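Local coordinates for protein NADH-rubredoxin oxidoreductase (Clostridium acetobutylicum, PDB 3KLJ) that catalyses the NADH-dependent reduction of rubredoxin through a bound FAD, feeding electrons into the cell's dioxygen-scavenging chain, at residues D135-K138 / I139-E142; L161-A164 / I165-S168; S209-E212 / E213-D216. All coordinates share one frame; numbering follows the deposited sequence.

Overall arrangement
All three contacts are local, between neighbours along the chain, and belong to the NADH-binding domain, whose parallel five-stranded sheet includes strands 149-152 and 172-175. Contacts 1 and 2 are regular turns of helices 133-146 and 156-168. Their centres lie about 12 Å apart, and the helices touch where Ile139 CG2 comes 4.3 Å from Ile165 CD1. Each sets buried aliphatic side chains on one side and charged ones on another, and both also pack on helix 51-56 of the FAD-binding domain. Contact 3, about 22 Å from contact 2 centre to centre, is a surface turn leading into helix 215-220; there a Met-aromatic pair and 3-10 bonding replace the regular helical pattern.

Contact 1 (D135-K138 / I139-E142); sequences DALK and IKDE
Ile139 lies against the carbonyl of Asp135 one turn earlier in helix 133-146, an alpha-helix of the NADH-binding domain. Its CB is 3.5 Å from Ala136 O and only a little farther from Asp135 O. CG1, anti to the carbonyl carbon (chi1 -66°), runs back beside Asp135 O, and CD1 at the tip stays 3.5 Å from that same oxygen. The side chain thus covers the carbonyl that its own backbone N binds at 2.9 Å, Ile139 N to Asp135 O, with the N-H pointing almost straight at the acceptor (167°). Beyond the helix, Ile139 packs on Phe128 and Ile224 of two sheet strands and on Leu130, so the branched residue belongs to the buried side.

The same i to i+4 pattern continues with Lys140 N on Ala136 O and Glu142 N on Lys138 O. Lys140 leans its CB over Leu137 O and its CG over Ala136 O, then bends at chi3 (82°) to carry NZ to a hydrogen bond with Asn58. Lys140 CD meets Leu137 CD2 loosely at 4.4 Å. Near the start of the helix, in its first turn, Asp135 OD1 accepts hydrogen bonds from the backbone N atoms of Tyr131, an FAD-binding residue, and Ser132, tying the carboxylate to the preceding chain. On the exposed side, where the placing of the Asp141 carboxylate is doubtful, the backbone keeps the helical pattern: Asp141 N donates to Leu137 O at 3.1 Å.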
ATOM      1  N   ASP A 135       3.907  -8.415  12.957  1.00 15.64           N
ATOM      2  CA  ASP A 135       3.011  -7.356  13.426  1.00 15.78           C
ATOM      3  C   ASP A 135       1.611  -7.905  13.690  1.00 15.96           C
ATOM      4  O   ASP A 135       1.055  -7.708  14.774  1.00 15.78           O
ATOM      5  CB  ASP A 135       2.908  -6.223  12.393  1.00 15.85           C
ATOM      6  CG  ASP A 135       4.112  -5.281  12.406  1.00 15.89           C
ATOM      7  OD1 ASP A 135       4.327  -4.598  11.384  1.00 15.16           O
ATOM      8  OD2 ASP A 135       4.821  -5.202  13.426  1.00 15.31           O
ATOM      9  N   ALA A 136       1.055  -8.595  12.690  1.00 15.84           N
ATOM     10  CA  ALA A 136      -0.257  -9.220  12.803  1.00 16.39           C
ATOM     11  C   ALA A 136      -0.353 -10.082  14.062  1.00 16.74           C
ATOM     12  O   ALA A 136      -1.299  -9.940  14.825  1.00 16.86           O
ATOM     13  CB  ALA A 136      -0.583 -10.038  11.560  1.00 15.78           C
ATOM     14  N   LEU A 137       0.638 -10.947  14.278  1.00 17.36           N
ATOM     15  CA  LEU A 137       0.671 -11.821  15.458  1.00 17.96           C
ATOM     16  C   LEU A 137       0.669 -11.031  16.764  1.00 17.99           C
ATOM     17  O   LEU A 137      -0.080 -11.356  17.683  1.00 18.43           O
ATOM     18  CB  LEU A 137       1.888 -12.757  15.417  1.00 18.18           C
ATOM     19  CG  LEU A 137       1.938 -13.906  14.404  1.00 18.84           C
ATOM     20  CD1 LEU A 137       3.132 -14.800  14.712  1.00 18.57           C
ATOM     21  CD2 LEU A 137       0.652 -14.728  14.417  1.00 20.06           C
ATOM     22  N   LYS A 138       1.515 -10.003  16.843  1.00 18.18           N
ATOM     23  CA  LYS A 138       1.564  -9.118  18.011  1.00 18.32           C
ATOM     24  C   LYS A 138       0.197  -8.465  18.273  1.00 17.95           C
ATOM     25  O   LYS A 138      -0.256  -8.387  19.421  1.00 17.89           O
ATOM     26  CB  LYS A 138       2.650  -8.048  17.840  1.00 18.43           C
ATOM     27  CG  LYS A 138       4.078  -8.557  18.011  1.00 20.27           C
ATOM     28  CD  LYS A 138       5.087  -7.422  17.840  1.00 22.68           C
ATOM     29  CE  LYS A 138       6.456  -7.935  17.404  1.00 23.87           C
ATOM     30  NZ  LYS A 138       7.159  -8.723  18.469  1.00 24.87           N
ATOM     31  N   ILE A 139      -0.453  -7.998  17.210  1.00 17.54           N
ATOM     32  CA  ILE A 139      -1.810  -7.457  17.328  1.00 17.47           C
ATOM     33  C   ILE A 139      -2.808  -8.529  17.769  1.00 17.79           C
ATOM     34  O   ILE A 139      -3.623  -8.282  18.657  1.00 17.61           O
ATOM     35  CB  ILE A 139      -2.294  -6.764  16.021  1.00 17.06           C
ATOM     36  CG1 ILE A 139      -1.458  -5.508  15.754  1.00 16.96           C
ATOM     37  CG2 ILE A 139      -3.761  -6.392  16.144  1.00 16.09           C
ATOM     38  CD1 ILE A 139      -1.314  -5.144  14.288  1.00 17.31           C
ATOM     39  N   LYS A 140      -2.744  -9.711  17.150  1.00 18.64           N
ATOM     40  CA  LYS A 140      -3.626 -10.827  17.523  1.00 20.10           C
ATOM     41  C   LYS A 140      -3.634 -11.038  19.030  1.00 20.25           C
ATOM     42  O   LYS A 140      -4.694 -11.111  19.648  1.00 20.53           O
ATOM     43  CB  LYS A 140      -3.194 -12.128  16.839  1.00 20.35           C
ATOM     44  CG  LYS A 140      -3.709 -12.311  15.413  1.00 22.13           C
ATOM     45  CD  LYS A 140      -3.637 -13.782  15.009  1.00 23.58           C
ATOM     46  CE  LYS A 140      -4.828 -14.553  15.538  1.00 24.51           C
ATOM     47  NZ  LYS A 140      -4.612 -16.021  15.469  1.00 25.52           N
ATOM     48  N   ASP A 141      -2.436 -11.105  19.611  1.00 20.68           N
ATOM     49  CA  ASP A 141      -2.263 -11.452  21.020  1.00 21.12           C
ATOM     50  C   ASP A 141      -2.637 -10.344  21.987  1.00 20.93           C
ATOM     51  O   ASP A 141      -3.200 -10.624  23.044  1.00 20.87           O
ATOM     52  CB  ASP A 141      -0.836 -11.934  21.285  1.00 21.47           C
ATOM     53  CG  ASP A 141      -0.585 -13.322  20.734  1.00 23.03           C
ATOM     54  OD1 ASP A 141      -0.717 -13.501  19.504  1.00 25.98           O
ATOM     55  OD2 ASP A 141      -0.266 -14.232  21.530  1.00 25.31           O
ATOM     56  N   GLU A 142      -2.330  -9.094  21.642  1.00 20.70           N
ATOM     57  CA  GLU A 142      -2.714  -7.982  22.511  1.00 20.71           C
ATOM     58  C   GLU A 142      -4.229  -7.819  22.567  1.00 20.60           C
ATOM     59  O   GLU A 142      -4.780  -7.525  23.627  1.00 20.44           O
ATOM     60  CB  GLU A 142      -2.033  -6.672  22.115  1.00 20.60           C
ATOM     61  CG  GLU A 142      -0.848  -6.269  22.986  1.00 21.79           C
ATOM     62  CD  GLU A 142      -1.208  -6.005  24.445  1.00 22.78           C
ATOM     63  OE1 GLU A 142      -1.336  -4.826  24.842  1.00 24.40           O
ATOM     64  OE2 GLU A 142      -1.366  -6.981  25.194  1.00 21.57           O
TER

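Contact 2 (L161-A164 / I165-S168); sequences LAQA and IIDS
Leu161 overlaps Ile165 one turn later, the two side chains lying aslant on each other with Leu161 CD1 3.6 Å from Ile165 CD1. The leucine gets there by turning CG away from its backbone N (chi1 179°), which sends the branch forward along the helix. Ile165 reaches back with CG1, which lies 3.2 Å from Leu161 O and so covers the carbonyl that accepts the hydrogen bond from Ile165 N.

Ile166 does the same one residue on: its CG1 lies close to Ala162 O, beside the 2.9 Å bond from Ile166 N to Ala162 O. On the exposed side, Gln163 folds over at chi2 (62°), bringing its amide beside the Asp167 carboxylate; the two planes are 17° apart. Asp167 N binds Gln163 O almost straight, at 2.7 Å. Ser168 OG donates to Ile165 O at 2.7 Å, so its hydroxyl is held back against the helix.

Helix 156-168 is the crossover of a beta-alpha-beta unit, following a glycine-rich turn consistent with the Rossmann GxGxxG pattern. Ala162 and Ile165 pack on strands 149-152 and 172-175, with Ile166 on the latter; Leu161 and Ala164 instead meet Asn52 of helix 51-56, which Asp167 also touches through Ala56.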
ATOM      1  N   LEU A 161      -8.780  -3.210   9.167  1.00 18.04           N
ATOM      2  CA  LEU A 161      -8.222  -3.850  10.369  1.00 18.34           C
ATOM      3  C   LEU A 161      -9.277  -3.976  11.456  1.00 18.44           C
ATOM      4  O   LEU A 161      -9.387  -5.024  12.101  1.00 18.63           O
ATOM      5  CB  LEU A 161      -7.010  -3.080  10.901  1.00 18.24           C
ATOM      6  CG  LEU A 161      -6.292  -3.563  12.178  1.00 18.49           C
ATOM      7  CD1 LEU A 161      -6.048  -5.054  12.172  1.00 17.97           C
ATOM      8  CD2 LEU A 161      -4.972  -2.840  12.318  1.00 19.41           C
ATOM      9  N   ALA A 162     -10.050  -2.907  11.645  1.00 18.76           N
ATOM     10  CA  ALA A 162     -11.146  -2.888  12.611  1.00 18.74           C
ATOM     11  C   ALA A 162     -12.117  -4.039  12.367  1.00 18.83           C
ATOM     12  O   ALA A 162     -12.456  -4.765  13.300  1.00 18.65           O
ATOM     13  CB  ALA A 162     -11.873  -1.553  12.578  1.00 19.06           C
ATOM     14  N   GLN A 163     -12.546  -4.206  11.115  1.00 18.90           N
ATOM     15  CA  GLN A 163     -13.434  -5.311  10.750  1.00 19.12           C
ATOM     16  C   GLN A 163     -12.775  -6.664  10.999  1.00 18.88           C
ATOM     17  O   GLN A 163     -13.411  -7.569  11.536  1.00 18.89           O
ATOM     18  CB  GLN A 163     -13.894  -5.216   9.289  1.00 19.00           C
ATOM     19  CG  GLN A 163     -14.920  -6.293   8.881  1.00 20.39           C
ATOM     20  CD  GLN A 163     -16.234  -6.228   9.672  1.00 21.52           C
ATOM     21  OE1 GLN A 163     -16.356  -6.788  10.767  1.00 23.28           O
ATOM     22  NE2 GLN A 163     -17.225  -5.560   9.104  1.00 22.89           N
ATOM     23  N   ALA A 164     -11.512  -6.799  10.595  1.00 18.61           N
ATOM     24  CA  ALA A 164     -10.758  -8.034  10.839  1.00 18.54           C
ATOM     25  C   ALA A 164     -10.717  -8.392  12.324  1.00 18.18           C
ATOM     26  O   ALA A 164     -10.864  -9.557  12.691  1.00 18.15           O
ATOM     27  CB  ALA A 164      -9.356  -7.933  10.276  1.00 18.27           C
ATOM     28  N   ILE A 165     -10.522  -7.385  13.171  1.00 18.12           N
ATOM     29  CA  ILE A 165     -10.479  -7.587  14.612  1.00 17.88           C
ATOM     30  C   ILE A 165     -11.869  -7.925  15.171  1.00 18.32           C
ATOM     31  O   ILE A 165     -11.972  -8.765  16.074  1.00 18.07           O
ATOM     32  CB  ILE A 165      -9.835  -6.392  15.356  1.00 17.67           C
ATOM     33  CG1 ILE A 165      -8.380  -6.216  14.909  1.00 17.17           C
ATOM     34  CG2 ILE A 165      -9.887  -6.607  16.879  1.00 17.53           C
ATOM     35  CD1 ILE A 165      -7.735  -4.950  15.403  1.00 15.85           C
ATOM     36  N   ILE A 166     -12.912  -7.277  14.640  1.00 18.30           N
ATOM     37  CA  ILE A 166     -14.304  -7.641  14.954  1.00 18.89           C
ATOM     38  C   ILE A 166     -14.534  -9.100  14.570  1.00 19.15           C
ATOM     39  O   ILE A 166     -14.976  -9.895  15.394  1.00 19.09           O
ATOM     40  CB  ILE A 166     -15.374  -6.759  14.226  1.00 18.79           C
ATOM     41  CG1 ILE A 166     -15.171  -5.252  14.456  1.00 18.86           C
ATOM     42  CG2 ILE A 166     -16.800  -7.199  14.603  1.00 18.83           C
ATOM     43  CD1 ILE A 166     -15.036  -4.824  15.895  1.00 19.40           C
ATOM     44  N   ASP A 167     -14.198  -9.446  13.326  1.00 19.41           N
ATOM     45  CA  ASP A 167     -14.366 -10.812  12.824  1.00 19.81           C
ATOM     46  C   ASP A 167     -13.667 -11.882  13.672  1.00 20.06           C
ATOM     47  O   ASP A 167     -14.177 -12.993  13.800  1.00 19.96           O
ATOM     48  CB  ASP A 167     -13.883 -10.920  11.379  1.00 19.61           C
ATOM     49  CG  ASP A 167     -14.787 -10.189  10.393  1.00 19.44           C
ATOM     50  OD1 ASP A 167     -14.402 -10.114   9.210  1.00 20.83           O
ATOM     51  OD2 ASP A 167     -15.859  -9.686  10.785  1.00 17.10           O
ATOM     52  N   SER A 168     -12.504 -11.548  14.231  1.00 20.37           N
ATOM     53  CA  SER A 168     -11.745 -12.485  15.067  1.00 20.79           C
ATOM     54  C   SER A 168     -12.431 -12.759  16.406  1.00 21.02           C
ATOM     55  O   SER A 168     -12.152 -13.770  17.061  1.00 21.54           O
ATOM     56  CB  SER A 168     -10.313 -11.980  15.289  1.00 20.70           C
ATOM     57  OG  SER A 168     -10.283 -10.901  16.204  1.00 21.17           O
TER

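Contact 3 (S209-E212 / E213-D216); sequences SNFE and EMGD
Met214 and Phe211 slant across each other, the sulfur approaching the ring obliquely. Met214 SD lies 5.0 Å from the centroid of the Phe211 ring, 64° off the ring normal, and comes closest at Phe211 CD2, 3.9 Å away. The methionine chain is extended to SD (chi2 -179°), which carries the sulfur past Asn210 O to the CB of Ser209, 3.8 Å from SD. Ser209 OG is meanwhile hydrogen-bonded to Ile176 O.

A second pair lies on the exposed side. Glu213 lays its CG against the amide of Asn210, 3.4 Å from Asn210 ND2, with amide and carboxylate planes 21° apart; the approach is through the methylene carbon.

Two backbone bonds close the turn that carries these side chains: Glu213 N to Asn210 O at 2.9 Å and Met214 N to Phe211 O at 3.1 Å. In both the donor stands above the carbonyl plane. Phe211 and Met214 both touch Phe150 of strand 149-152, anchoring the turn on the sheet. A short 3-10 turn at 211-213, held by i to i+3 bonds and flanked by a Met-aromatic contact, leads into helix 215-220 with Met214 at its N-cap.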
ATOM      1  N   SER A 209     -10.821  13.791  17.243  1.00 14.50           N
ATOM      2  CA  SER A 209     -10.357  13.231  18.518  1.00 14.85           C
ATOM      3  C   SER A 209      -9.185  13.988  19.113  1.00 14.89           C
ATOM      4  O   SER A 209      -8.292  14.431  18.391  1.00 14.62           O
ATOM      5  CB  SER A 209      -9.969  11.758  18.357  1.00 14.70           C
ATOM      6  OG  SER A 209     -11.035  11.007  17.803  1.00 16.24           O
ATOM      7  N   ASN A 210      -9.213  14.136  20.436  1.00 15.28           N
ATOM      8  CA  ASN A 210      -8.039  14.515  21.215  1.00 15.85           C
ATOM      9  C   ASN A 210      -7.661  13.315  22.080  1.00 15.90           C
ATOM     10  O   ASN A 210      -8.348  13.000  23.061  1.00 15.70           O
ATOM     11  CB  ASN A 210      -8.313  15.755  22.084  1.00 16.22           C
ATOM     12  CG  ASN A 210      -7.060  16.276  22.796  1.00 16.99           C
ATOM     13  OD1 ASN A 210      -5.986  15.665  22.749  1.00 18.49           O
ATOM     14  ND2 ASN A 210      -7.201  17.415  23.466  1.00 17.79           N
ATOM     15  N   PHE A 211      -6.580  12.636  21.691  1.00 15.83           N
ATOM     16  CA  PHE A 211      -6.189  11.372  22.318  1.00 15.93           C
ATOM     17  C   PHE A 211      -5.741  11.495  23.776  1.00 15.89           C
ATOM     18  O   PHE A 211      -5.818  10.518  24.524  1.00 15.48           O
ATOM     19  CB  PHE A 211      -5.150  10.634  21.466  1.00 15.93           C
ATOM     20  CG  PHE A 211      -5.641  10.313  20.083  1.00 15.69           C
ATOM     21  CD1 PHE A 211      -4.984  10.809  18.965  1.00 16.51           C
ATOM     22  CD2 PHE A 211      -6.793   9.547  19.900  1.00 15.83           C
ATOM     23  CE1 PHE A 211      -5.451  10.522  17.683  1.00 16.75           C
ATOM     24  CE2 PHE A 211      -7.277   9.265  18.620  1.00 15.62           C
ATOM     25  CZ  PHE A 211      -6.609   9.752  17.515  1.00 16.39           C
ATOM     26  N   GLU A 212      -5.301  12.692  24.168  1.00 16.24           N
ATOM     27  CA  GLU A 212      -4.990  12.999  25.571  1.00 16.69           C
ATOM     28  C   GLU A 212      -6.240  12.881  26.440  1.00 16.91           C
ATOM     29  O   GLU A 212      -6.154  12.613  27.642  1.00 16.78           O
ATOM     30  CB  GLU A 212      -4.424  14.416  25.713  1.00 16.63           C
ATOM     31  CG  GLU A 212      -3.008  14.600  25.199  1.00 17.44           C
ATOM     32  CD  GLU A 212      -2.207  15.592  26.032  1.00 18.85           C
ATOM     33  OE1 GLU A 212      -2.808  16.368  26.812  1.00 19.45           O
ATOM     34  OE2 GLU A 212      -0.966  15.592  25.909  1.00 18.41           O
ATOM     35  N   GLU A 213      -7.398  13.083  25.806  1.00 17.16           N
ATOM     36  CA  GLU A 213      -8.687  13.095  26.493  1.00 17.48           C
ATOM     37  C   GLU A 213      -9.394  11.741  26.366  1.00 17.44           C
ATOM     38  O   GLU A 213     -10.580  11.596  26.739  1.00 17.56           O
ATOM     39  CB  GLU A 213      -9.567  14.209  25.908  1.00 17.56           C
ATOM     40  CG  GLU A 213      -8.856  15.561  25.802  1.00 18.11           C
ATOM     41  CD  GLU A 213      -9.210  16.503  26.932  1.00 18.92           C
ATOM     42  OE1 GLU A 213      -8.325  16.826  27.760  1.00 17.95           O
ATOM     43  OE2 GLU A 213     -10.385  16.917  26.987  1.00 19.68           O
ATOM     44  N   MET A 214      -8.663  10.759  25.828  1.00 17.21           N
ATOM     45  CA  MET A 214      -9.204   9.419  25.603  1.00 17.21           C
ATOM     46  C   MET A 214      -8.369   8.353  26.322  1.00 17.37           C
ATOM     47  O   MET A 214      -8.258   7.207  25.858  1.00 17.53           O
ATOM     48  CB  MET A 214      -9.293   9.131  24.100  1.00 17.03           C
ATOM     49  CG  MET A 214     -10.145  10.147  23.318  1.00 16.86           C
ATOM     50  SD  MET A 214     -10.287   9.796  21.550  1.00 16.46           S
ATOM     51  CE  MET A 214     -11.484   8.462  21.602  1.00 18.25           C
ATOM     52  N   GLY A 215      -7.792   8.752  27.458  1.00 17.29           N
ATOM     53  CA  GLY A 215      -6.929   7.900  28.264  1.00 17.25           C
ATOM     54  C   GLY A 215      -7.524   6.547  28.609  1.00 17.28           C
ATOM     55  O   GLY A 215      -6.868   5.501  28.384  1.00 17.28           O
ATOM     56  N   ASP A 216      -8.764   6.570  29.142  1.00 17.31           N
ATOM     57  CA  ASP A 216      -9.436   5.344  29.601  1.00 17.24           C
ATOM     58  C   ASP A 216      -9.586   4.293  28.496  1.00 17.04           C
ATOM     59  O   ASP A 216      -9.307   3.110  28.716  1.00 16.98           O
ATOM     60  CB  ASP A 216     -10.806   5.661  30.218  1.00 17.18           C
ATOM     61  CG  ASP A 216     -10.700   6.355  31.569  1.00 17.62           C
ATOM     62  OD1 ASP A 216      -9.602   6.340  32.175  0.50 17.56           O
ATOM     63  OD2 ASP A 216     -11.730   6.912  32.032  0.50 17.87           O
TER